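Local atomic coordinates of polymerase cofactor VP35 (Reston ebolavirus, PDB entry 3KS4), a protein that binds double-stranded RNA through its C-terminal domain to suppress innate immunity, and probably serves as a cofactor of the viral polymerase. Residues 75-80 with 116-121; 84-89 with 120-125. All coordinates share one frame; numbering follows the deposited sequence.

Interaction 1 (75-80 with 116-121)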
ATOM      1  N   HIS A  75      -9.568  -6.393  -8.044  1.00 47.22           N
ATOM      2  CA  HIS A  75      -9.088  -7.716  -7.662  1.00 49.20           C
ATOM      3  C   HIS A  75      -9.204  -7.990  -6.157  1.00 58.56           C
ATOM      4  O   HIS A  75      -8.910  -9.098  -5.704  1.00 54.12           O
ATOM      5  CB  HIS A  75      -7.617  -7.875  -8.057  1.00 50.95           C
ATOM      6  CG  HIS A  75      -7.389  -8.067  -9.526  1.00 56.51           C
ATOM      7  ND1 HIS A  75      -7.275  -7.014 -10.407  1.00 55.80           N
ATOM      8  CD2 HIS A  75      -7.211  -9.192 -10.261  1.00 53.68           C
ATOM      9  CE1 HIS A  75      -7.055  -7.480 -11.624  1.00 52.65           C
ATOM     10  NE2 HIS A  75      -7.008  -8.800 -11.562  1.00 52.39           N
ATOM     11  N   LEU A  76      -9.606  -6.991  -5.377  1.00 50.06           N
ATOM     12  CA  LEU A  76      -9.636  -7.169  -3.931  1.00 50.34           C
ATOM     13  C   LEU A  76     -11.024  -7.439  -3.373  1.00 57.18           C
ATOM     14  O   LEU A  76     -12.007  -6.820  -3.779  1.00 63.19           O
ATOM     15  CB  LEU A  76      -9.013  -5.970  -3.206  1.00 42.93           C
ATOM     16  CG  LEU A  76      -7.517  -5.732  -3.414  1.00 46.46           C
ATOM     17  CD1 LEU A  76      -7.071  -4.503  -2.656  1.00 47.65           C
ATOM     18  CD2 LEU A  76      -6.679  -6.947  -2.994  1.00 50.05           C
ATOM     19  N   PRO A  77     -11.096  -8.368  -2.416  1.00 63.98           N
ATOM     20  CA  PRO A  77     -12.289  -8.608  -1.590  1.00 58.97           C
ATOM     21  C   PRO A  77     -12.497  -7.474  -0.593  1.00 61.91           C
ATOM     22  O   PRO A  77     -11.531  -6.857  -0.147  1.00 66.63           O
ATOM     23  CB  PRO A  77     -11.919  -9.872  -0.817  1.00 53.10           C
ATOM     24  CG  PRO A  77     -10.394  -9.841  -0.764  1.00 55.92           C
ATOM     25  CD  PRO A  77      -9.994  -9.297  -2.098  1.00 55.90           C
ATOM     26  N   GLY A  78     -13.746  -7.213  -0.235  1.00 66.00           N
ATOM     27  CA  GLY A  78     -14.054  -6.238   0.795  1.00 61.16           C
ATOM     28  C   GLY A  78     -13.791  -4.797   0.406  1.00 66.23           C
ATOM     29  O   GLY A  78     -13.624  -4.461  -0.774  1.00 68.42           O
ATOM     30  N   PHE A  79     -13.762  -3.932   1.412  1.00 65.81           N
ATOM     31  CA  PHE A  79     -13.500  -2.523   1.178  1.00 74.95           C
ATOM     32  C   PHE A  79     -12.752  -1.950   2.368  1.00 67.48           C
ATOM     33  O   PHE A  79     -12.996  -2.342   3.510  1.00 64.62           O
ATOM     34  CB  PHE A  79     -14.814  -1.767   0.943  1.00 88.65           C
ATOM     35  CG  PHE A  79     -15.701  -1.702   2.151  1.00103.72           C
ATOM     36  CD1 PHE A  79     -15.926  -0.493   2.803  1.00112.59           C
ATOM     37  CD2 PHE A  79     -16.307  -2.848   2.649  1.00112.72           C
ATOM     38  CE1 PHE A  79     -16.748  -0.423   3.929  1.00112.84           C
ATOM     39  CE2 PHE A  79     -17.127  -2.788   3.778  1.00117.79           C
ATOM     40  CZ  PHE A  79     -17.348  -1.572   4.416  1.00114.78           C
ATOM     41  N   GLY A  80     -11.828  -1.033   2.094  1.00 66.82           N
ATOM     42  CA  GLY A  80     -11.051  -0.390   3.142  1.00 70.31           C
ATOM     43  C   GLY A  80     -10.169  -1.327   3.954  1.00 66.81           C
ATOM     44  O   GLY A  80      -9.902  -1.075   5.130  1.00 59.71           O
ATOM     45  N   SER A 116      -2.283 -14.945  -5.722  1.00 51.42           N
ATOM     46  CA  SER A 116      -3.505 -14.181  -5.450  1.00 49.61           C
ATOM     47  C   SER A 116      -3.187 -12.689  -5.544  1.00 42.87           C
ATOM     48  O   SER A 116      -2.023 -12.280  -5.433  1.00 44.27           O
ATOM     49  CB  SER A 116      -4.053 -14.489  -4.051  1.00 47.55           C
ATOM     50  OG  SER A 116      -3.262 -13.855  -3.041  1.00 55.41           O
ATOM     51  N   PRO A 117      -4.221 -11.869  -5.744  1.00 44.48           N
ATOM     52  CA  PRO A 117      -4.040 -10.412  -5.815  1.00 44.64           C
ATOM     53  C   PRO A 117      -3.391  -9.816  -4.558  1.00 44.42           C
ATOM     54  O   PRO A 117      -2.518  -8.955  -4.699  1.00 42.38           O
ATOM     55  CB  PRO A 117      -5.461  -9.895  -5.994  1.00 44.35           C
ATOM     56  CG  PRO A 117      -6.178 -11.028  -6.679  1.00 47.75           C
ATOM     57  CD  PRO A 117      -5.585 -12.287  -6.118  1.00 40.84           C
ATOM     58  N   GLN A 118      -3.796 -10.259  -3.366  1.00 40.73           N
ATOM     59  CA  GLN A 118      -3.168  -9.791  -2.127  1.00 44.17           C
ATOM     60  C   GLN A 118      -1.681 -10.118  -2.161  1.00 48.35           C
ATOM     61  O   GLN A 118      -0.827  -9.269  -1.891  1.00 48.56           O
ATOM     62  CB  GLN A 118      -3.795 -10.457  -0.895  1.00 47.45           C
ATOM     63  CG  GLN A 118      -5.266 -10.130  -0.633  1.00 50.21           C
ATOM     64  CD  GLN A 118      -6.228 -11.080  -1.353  1.00 73.10           C
ATOM     65  OE1 GLN A 118      -5.947 -11.591  -2.455  1.00 68.13           O
ATOM     66  NE2 GLN A 118      -7.376 -11.316  -0.729  1.00 83.38           N
ATOM     67  N   CYS A 119      -1.380 -11.362  -2.504  1.00 46.54           N
ATOM     68  CA  CYS A 119       0.001 -11.809  -2.601  1.00 46.35           C
ATOM     69  C   CYS A 119       0.788 -10.994  -3.650  1.00 45.39           C
ATOM     70  O   CYS A 119       1.962 -10.666  -3.455  1.00 45.37           O
ATOM     71  CB  CYS A 119       0.046 -13.318  -2.893  1.00 48.06           C
ATOM     72  SG  CYS A 119       1.726 -13.965  -3.057  1.00 85.78           S
ATOM     73  N   ALA A 120       0.129 -10.632  -4.745  1.00 39.72           N
ATOM     74  CA  ALA A 120       0.794  -9.857  -5.790  1.00 42.63           C
ATOM     75  C   ALA A 120       1.192  -8.474  -5.305  1.00 42.75           C
ATOM     76  O   ALA A 120       2.226  -7.944  -5.718  1.00 43.91           O
ATOM     77  CB  ALA A 120      -0.091  -9.750  -7.056  1.00 39.38           C
ATOM     78  N   LEU A 121       0.369  -7.881  -4.440  1.00 41.59           N
ATOM     79  CA  LEU A 121       0.672  -6.552  -3.904  1.00 37.74           C
ATOM     80  C   LEU A 121       1.892  -6.659  -3.014  1.00 43.86           C
ATOM     81  O   LEU A 121       2.785  -5.803  -3.053  1.00 45.10           O
ATOM     82  CB  LEU A 121      -0.517  -5.975  -3.135  1.00 41.97           C
ATOM     83  CG  LEU A 121      -1.792  -5.782  -3.969  1.00 43.92           C
ATOM     84  CD1 LEU A 121      -3.016  -5.530  -3.086  1.00 37.63           C
ATOM     85  CD2 LEU A 121      -1.630  -4.678  -5.028  1.00 35.17           C
TER
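Pro117, in the first turn of helix 117-127, lies against His75 at the start of the loop that joins helix 65-74 to helix 82-97. Its ring crosses the histidine side chain at about a right angle: Pro117 CB is 3.6 Å from His75 CB, and Pro117 CG rests 3.5 Å from the backbone oxygen His75 O. Proline suits the first turn of a helix, where its missing N-H costs no hydrogen bond, and its compact ring gives the loop a rigid apolar surface. Just before it, Ser116 acts as the N-cap, its OG accepting from Cys119 N at 3.2 Å and 163°.

Leu76 has its CG anti to the carbonyl carbon (chi1 -66°); chi2 near 180° sets CD1 anti to CA, and the other methyl, CD2, is the one turned to the helix. There it meets Leu121 tip to tip, Leu76 CD2 to Leu121 CD1 at 3.9 Å, while the same methyl lies 4.2 Å from Gln118 CG. A branched aliphatic side chain fits here because His84 and Val87 of helix 82-97 also touch it, so one leucine bridges loop and two helices.

Gln118 plays a double part. Its chain bends at chi2 and brings NE2 up against CG and CD of Pro77, which arrives from the opposite direction; Gln118 NE2 is 3.4 Å from Pro77 CG. The CG methylene thus packs beside Leu76, while the polar end lies toward the exposed proline.

The imidazole is tied back to the preceding helix 65-74, through His75 ND1 and Ile71 O, and meets Phe107 edge-to-face. With no polar bond between loop and helix, the fit rests on van der Waals contact, mostly between carbons, with an amide nitrogen and a carbonyl oxygen lying against proline rings.

Interaction 2 (84-89 with 120-125)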
ATOM      1  N   HIS A  84      -6.342  -2.530   0.486  1.00 48.73           N
ATOM      2  CA  HIS A  84      -6.836  -1.345  -0.222  1.00 51.22           C
ATOM      3  C   HIS A  84      -5.909  -0.158   0.067  1.00 46.96           C
ATOM      4  O   HIS A  84      -5.538   0.606  -0.822  1.00 49.24           O
ATOM      5  CB  HIS A  84      -8.296  -1.019   0.179  1.00 49.05           C
ATOM      6  CG  HIS A  84      -9.284  -2.076  -0.214  1.00 52.17           C
ATOM      7  ND1 HIS A  84      -9.915  -2.088  -1.443  1.00 49.75           N
ATOM      8  CD2 HIS A  84      -9.732  -3.168   0.449  1.00 54.46           C
ATOM      9  CE1 HIS A  84     -10.712  -3.140  -1.516  1.00 47.88           C
ATOM     10  NE2 HIS A  84     -10.621  -3.811  -0.381  1.00 55.78           N
ATOM     11  N   GLN A  85      -5.512  -0.029   1.323  1.00 41.30           N
ATOM     12  CA  GLN A  85      -4.616   1.040   1.729  1.00 46.43           C
ATOM     13  C   GLN A  85      -3.245   0.866   1.075  1.00 45.71           C
ATOM     14  O   GLN A  85      -2.609   1.840   0.646  1.00 42.79           O
ATOM     15  CB  GLN A  85      -4.491   1.047   3.260  1.00 42.96           C
ATOM     16  CG  GLN A  85      -3.656   2.173   3.793  1.00 46.21           C
ATOM     17  CD  GLN A  85      -4.296   3.530   3.581  1.00 55.39           C
ATOM     18  OE1 GLN A  85      -5.425   3.772   4.003  1.00 60.73           O
ATOM     19  NE2 GLN A  85      -3.571   4.427   2.927  1.00 59.06           N
ATOM     20  N   LEU A  86      -2.798  -0.382   0.983  1.00 36.29           N
ATOM     21  CA  LEU A  86      -1.533  -0.681   0.319  1.00 39.26           C
ATOM     22  C   LEU A  86      -1.589  -0.301  -1.171  1.00 41.89           C
ATOM     23  O   LEU A  86      -0.617   0.206  -1.735  1.00 39.82           O
ATOM     24  CB  LEU A  86      -1.173  -2.163   0.495  1.00 32.68           C
ATOM     25  CG  LEU A  86       0.139  -2.605  -0.175  1.00 43.10           C
ATOM     26  CD1 LEU A  86       1.328  -1.744   0.320  1.00 24.79           C
ATOM     27  CD2 LEU A  86       0.409  -4.109   0.055  1.00 33.94           C
ATOM     28  N   VAL A  87      -2.735  -0.542  -1.804  1.00 40.58           N
ATOM     29  CA  VAL A  87      -2.908  -0.149  -3.198  1.00 44.40           C
ATOM     30  C   VAL A  87      -2.639   1.342  -3.323  1.00 44.87           C
ATOM     31  O   VAL A  87      -1.951   1.799  -4.247  1.00 43.08           O
ATOM     32  CB  VAL A  87      -4.325  -0.475  -3.727  1.00 47.69           C
ATOM     33  CG1 VAL A  87      -4.572   0.221  -5.061  1.00 41.83           C
ATOM     34  CG2 VAL A  87      -4.528  -1.983  -3.860  1.00 42.65           C
ATOM     35  N   GLN A  88      -3.166   2.105  -2.376  1.00 44.15           N
ATOM     36  CA  GLN A  88      -3.016   3.553  -2.425  1.00 43.87           C
ATOM     37  C   GLN A  88      -1.569   3.976  -2.224  1.00 41.09           C
ATOM     38  O   GLN A  88      -1.079   4.893  -2.881  1.00 46.06           O
ATOM     39  CB  GLN A  88      -3.932   4.230  -1.406  1.00 39.75           C
ATOM     40  CG  GLN A  88      -5.428   4.009  -1.666  1.00 53.84           C
ATOM     41  CD  GLN A  88      -6.312   4.578  -0.548  1.00 66.58           C
ATOM     42  OE1 GLN A  88      -6.166   5.737  -0.153  1.00 70.15           O
ATOM     43  NE2 GLN A  88      -7.223   3.752  -0.028  1.00 64.31           N
ATOM     44  N   VAL A  89      -0.874   3.295  -1.325  1.00 46.70           N
ATOM     45  CA  VAL A  89       0.522   3.619  -1.080  1.00 38.67           C
ATOM     46  C   VAL A  89       1.348   3.301  -2.319  1.00 34.11           C
ATOM     47  O   VAL A  89       2.176   4.102  -2.773  1.00 46.02           O
ATOM     48  CB  VAL A  89       1.057   2.861   0.153  1.00 43.94           C
ATOM     49  CG1 VAL A  89       2.561   3.070   0.295  1.00 34.57           C
ATOM     50  CG2 VAL A  89       0.325   3.340   1.404  1.00 42.57           C
ATOM     51  N   ALA A 120       0.129 -10.632  -4.745  1.00 39.72           N
ATOM     52  CA  ALA A 120       0.794  -9.857  -5.790  1.00 42.63           C
ATOM     53  C   ALA A 120       1.192  -8.474  -5.305  1.00 42.75           C
ATOM     54  O   ALA A 120       2.226  -7.944  -5.718  1.00 43.91           O
ATOM     55  CB  ALA A 120      -0.091  -9.750  -7.056  1.00 39.38           C
ATOM     56  N   LEU A 121       0.369  -7.881  -4.440  1.00 41.59           N
ATOM     57  CA  LEU A 121       0.672  -6.552  -3.904  1.00 37.74           C
ATOM     58  C   LEU A 121       1.892  -6.659  -3.014  1.00 43.86           C
ATOM     59  O   LEU A 121       2.785  -5.803  -3.053  1.00 45.10           O
ATOM     60  CB  LEU A 121      -0.517  -5.975  -3.135  1.00 41.97           C
ATOM     61  CG  LEU A 121      -1.792  -5.782  -3.969  1.00 43.92           C
ATOM     62  CD1 LEU A 121      -3.016  -5.530  -3.086  1.00 37.63           C
ATOM     63  CD2 LEU A 121      -1.630  -4.678  -5.028  1.00 35.17           C
ATOM     64  N   ILE A 122       1.940  -7.735  -2.231  1.00 40.21           N
ATOM     65  CA  ILE A 122       3.085  -7.984  -1.381  1.00 37.97           C
ATOM     66  C   ILE A 122       4.299  -8.162  -2.289  1.00 46.93           C
ATOM     67  O   ILE A 122       5.363  -7.601  -2.024  1.00 42.49           O
ATOM     68  CB  ILE A 122       2.901  -9.247  -0.516  1.00 49.78           C
ATOM     69  CG1 ILE A 122       1.729  -9.083   0.449  1.00 44.99           C
ATOM     70  CG2 ILE A 122       4.167  -9.559   0.290  1.00 35.46           C
ATOM     71  CD1 ILE A 122       1.972  -8.070   1.475  1.00 55.51           C
ATOM     72  N   GLN A 123       4.137  -8.919  -3.374  1.00 39.08           N
ATOM     73  CA  GLN A 123       5.257  -9.152  -4.279  1.00 39.83           C
ATOM     74  C   GLN A 123       5.799  -7.860  -4.889  1.00 40.81           C
ATOM     75  O   GLN A 123       7.005  -7.735  -5.145  1.00 39.29           O
ATOM     76  CB  GLN A 123       4.872 -10.110  -5.410  1.00 39.07           C
ATOM     77  CG  GLN A 123       4.422 -11.465  -4.964  1.00 48.94           C
ATOM     78  CD  GLN A 123       5.566 -12.384  -4.618  1.00 56.78           C
ATOM     79  OE1 GLN A 123       6.610 -11.951  -4.118  1.00 48.79           O
ATOM     80  NE2 GLN A 123       5.375 -13.678  -4.881  1.00 60.20           N
ATOM     81  N   ILE A 124       4.904  -6.916  -5.161  1.00 37.74           N
ATOM     82  CA  ILE A 124       5.337  -5.625  -5.673  1.00 42.66           C
ATOM     83  C   ILE A 124       6.285  -4.965  -4.676  1.00 39.44           C
ATOM     84  O   ILE A 124       7.325  -4.447  -5.062  1.00 35.29           O
ATOM     85  CB  ILE A 124       4.142  -4.703  -5.974  1.00 43.46           C
ATOM     86  CG1 ILE A 124       3.458  -5.148  -7.270  1.00 45.58           C
ATOM     87  CG2 ILE A 124       4.582  -3.242  -6.091  1.00 30.10           C
ATOM     88  CD1 ILE A 124       2.047  -4.609  -7.435  1.00 41.26           C
ATOM     89  N   THR A 125       5.938  -5.004  -3.394  1.00 36.31           N
ATOM     90  CA  THR A 125       6.776  -4.362  -2.391  1.00 43.27           C
ATOM     91  C   THR A 125       8.130  -5.029  -2.276  1.00 43.52           C
ATOM     92  O   THR A 125       9.083  -4.380  -1.878  1.00 46.21           O
ATOM     93  CB  THR A 125       6.133  -4.322  -1.013  1.00 45.80           C
ATOM     94  OG1 THR A 125       6.097  -5.650  -0.472  1.00 45.17           O
ATOM     95  CG2 THR A 125       4.717  -3.717  -1.093  1.00 33.69           C
TER
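Leu86 pushes a methyl group against the root of Leu121, with Leu86 CD2 only 3.8 Å from Leu121 CB, and this is the closest approach between 84-89 and 120-125. The two leucines run antiparallel alongside each other, so that the tip of one lies beside the base of the other. With CG anti to the backbone N (chi1 179°), Leu86 stretches out from its helix and turns its two methyls to different neighbours. Further out along the Leu121 side chain, Val87 offers CG2 to the forked end, 3.9 Å from Leu121 CD1 and 4.1 Å from Leu121 CD2. A beta-branched valine suits this place, for its short side chain sits close to the backbone and also packs on Met72 and Tyr73 of helix 65-74.

These contacts belong to the helical part of the VP35 RNA-binding domain, formed here by helices 82-97 and 117-127, whose segments 84-89 and 120-125 run in roughly the same direction, 36° apart, with their axes 10.7 Å apart at closest, a spacing that the long leucine side chains span. Elsewhere helix 82-97 faces strand 168-173, where Gln85 and Val89 lie against Val169.

Packing is sparser towards Ile122 and Thr125. Partly exposed Ile122 starts out pointing away from the other helix, and Ile122 CD1 comes within just 4.5 Å of Leu86 CD2. Thr125 is buried but makes a light contact, its CG2 4.2 Å from Leu86 CD1. Threonine can serve both needs of this site: the methyl faces leucine, and the hydroxyl bonds back to its own helix, Thr125 OG1 donating to Ile122 O at 2.6 Å and approaching a lone pair of the carbonyl oxygen within its plane, at 136° to the C=O bond.

Overall arrangement
Interactions 1 and 2 follow one another along helix 117-127, with centres about 8 Å apart and Leu121 serving both. Their first partners are also successive in the chain: loop 75-80 leads into helix 82-97, so loop and then helix both pack on helix 117-127, and helix 100-112 intervenes before the chain reaches it. Interaction 1 lies at the surface, about 11 Å from the centre of the chain, and interaction 2 is buried at about 4 Å. His84 couples them through a probable hydrogen bond from NE2 to Pro77 O. Together they join loop and helices into the helical part of the RNA-binding domain, beside its four-stranded mixed sheet.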